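Local coordinates for beta-agarase (PDB 6AII) that hydrolyses beta-1,4 linkages of agarose as a GH16 family beta-agarase, producing neoagarobiose, at the calcium ion site. Residues are numbered along the deposited sequence; one frame, centred on the assembly and turned at random.

The calcium ion site. Residues 5, 30-32, 74-75, 123, 316-317. With CA (calcium ion), chain B.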
# COMPACT_ATOMS: atom_id res chain seq x y z
N ASP A 5 12.19 -7.90 -15.03
CA ASP A 5 13.02 -7.15 -14.11
C ASP A 5 13.27 -7.93 -12.81
O ASP A 5 14.27 -7.71 -12.16
CB ASP A 5 12.40 -5.81 -13.75
CG ASP A 5 12.46 -4.73 -14.82
OD1 ASP A 5 13.17 -4.90 -15.84
OD2 ASP A 5 11.77 -3.74 -14.63
N ASP A 30 6.45 -5.25 -15.36
CA ASP A 30 7.68 -4.53 -14.99
C ASP A 30 7.85 -3.15 -15.63
O ASP A 30 8.90 -2.55 -15.50
CB ASP A 30 8.90 -5.43 -15.17
CG ASP A 30 9.12 -6.00 -16.56
OD1 ASP A 30 8.34 -5.71 -17.47
OD2 ASP A 30 10.15 -6.71 -16.67
N PHE A 31 6.76 -2.65 -16.26
CA PHE A 31 6.63 -1.22 -16.59
C PHE A 31 7.78 -0.66 -17.45
O PHE A 31 8.27 0.45 -17.21
CB PHE A 31 6.51 -0.42 -15.27
CG PHE A 31 5.22 -0.72 -14.57
CD1 PHE A 31 4.03 -0.47 -15.22
CD2 PHE A 31 5.18 -1.28 -13.30
CE1 PHE A 31 2.82 -0.73 -14.60
CE2 PHE A 31 3.97 -1.54 -12.69
CZ PHE A 31 2.79 -1.26 -13.34
N ASN A 32 8.18 -1.43 -18.45
CA ASN A 32 9.33 -1.03 -19.27
C ASN A 32 8.84 -0.55 -20.64
O ASN A 32 9.52 -0.70 -21.66
CB ASN A 32 10.38 -2.14 -19.30
CG ASN A 32 10.94 -2.46 -17.91
OD1 ASN A 32 11.10 -1.60 -17.01
ND2 ASN A 32 11.31 -3.72 -17.76
N GLY A 74 11.28 3.03 -17.04
CA GLY A 74 11.30 1.72 -16.36
C GLY A 74 10.36 1.59 -15.20
O GLY A 74 10.32 0.49 -14.58
N HIS A 75 9.54 2.62 -14.96
CA HIS A 75 8.60 2.54 -13.81
C HIS A 75 7.30 3.28 -14.10
O HIS A 75 7.25 4.27 -14.86
CB HIS A 75 9.24 3.14 -12.55
CG HIS A 75 10.10 4.29 -12.82
ND1 HIS A 75 9.56 5.58 -13.02
CD2 HIS A 75 11.43 4.42 -12.95
CE1 HIS A 75 10.60 6.40 -13.26
NE2 HIS A 75 11.70 5.74 -13.21
N ARG A 123 7.98 -3.49 -6.18
CA ARG A 123 9.22 -2.80 -5.99
C ARG A 123 8.95 -1.34 -6.25
O ARG A 123 8.63 -0.97 -7.40
CB ARG A 123 10.32 -3.35 -6.91
CG ARG A 123 11.69 -2.77 -6.64
CD ARG A 123 12.84 -3.50 -7.31
NE ARG A 123 14.13 -3.01 -6.83
CZ ARG A 123 14.97 -2.23 -7.50
NH1 ARG A 123 16.16 -1.93 -6.95
NH2 ARG A 123 14.68 -1.74 -8.70
N ASP A 316 8.72 0.17 -9.94
CA ASP A 316 9.58 -0.53 -10.94
C ASP A 316 8.87 -1.76 -11.47
O ASP A 316 8.99 -2.11 -12.64
CB ASP A 316 10.90 -0.89 -10.27
CG ASP A 316 11.93 -1.50 -11.21
OD1 ASP A 316 11.83 -1.27 -12.44
OD2 ASP A 316 12.83 -2.19 -10.67
N TRP A 317 8.20 -2.49 -10.59
CA TRP A 317 7.48 -3.67 -11.01
C TRP A 317 6.46 -4.09 -9.94
O TRP A 317 6.59 -3.74 -8.74
CB TRP A 317 8.42 -4.86 -11.35
CG TRP A 317 9.51 -5.26 -10.40
CD1 TRP A 317 10.82 -5.01 -10.61
CD2 TRP A 317 9.44 -6.03 -9.19
NE1 TRP A 317 11.60 -5.62 -9.68
CE2 TRP A 317 10.79 -6.26 -8.79
CE3 TRP A 317 8.39 -6.59 -8.44
CZ2 TRP A 317 11.09 -6.97 -7.65
CZ3 TRP A 317 8.70 -7.27 -7.28
CH2 TRP A 317 10.04 -7.47 -6.90
CA CA B . 10.82 -1.67 -14.50
O HOH W 1 13.20 -1.04 -15.02
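At least seven oxygens surround the calcium ion, drawn from four separate stretches of chain and one water, so the site ties together segments far apart in sequence. The N-terminal stretch contributes one carboxylate oxygen, Asp5 OD2 lying 2.3 Å from CA. The turn at residues 30-32 supplies two ligands: the backbone O of Asp30 and, past Phe31 with its positive phi of 57°, the side-chain amide oxygen of Asn32, whose OD1 stands 2.5 Å from CA. Gly74 gives its carbonyl O at 2.2 Å from CA, and a phi of 94° at this glycine shows a backbone shape that most other residues would adopt less readily. Asp316 binds twice, through carboxylate OD1 and through its own main-chain O, 2.6 Å from CA; its CG is anti to the backbone N (chi1 -175°), beside the carbonyl carbon, which brings OD1 round to the same side as the main-chain O. Water 1 completes the observed shell.

The ligands are braced against one another and by a second shell. Within the first shell, Asn32 ND2 donates to Asp5 OD1 at 2.9 Å, nearly in its own amide plane but from above the carboxylate plane. An alanine in place of Asn32 would remove both the OD1 ligand and this donor, and would probably loosen the Asp5 carboxylate. In the second shell, the Asp30 carboxylate accepts Asp5 N through the anti lone pair of OD2, linking the N-terminal stretch to the turn. Across the site, Arg123 NH2 forms a salt bridge with Asp316 OD2 at 2.7 Å; OD2 lies nearly in the guanidinium plane, while NH2 comes from above the carboxylate plane. Holding this second oxygen helps fix the rotation that presents OD1, while Arg123 CB packs over the centre of the Trp317 ring.

The ligands lie in loops, Gly74 immediately before strand 75-79 and Asp316 between strands 312-315 and 317-325, placing the ion at the margin of the GH16 beta-sandwich, where a structural role is likely.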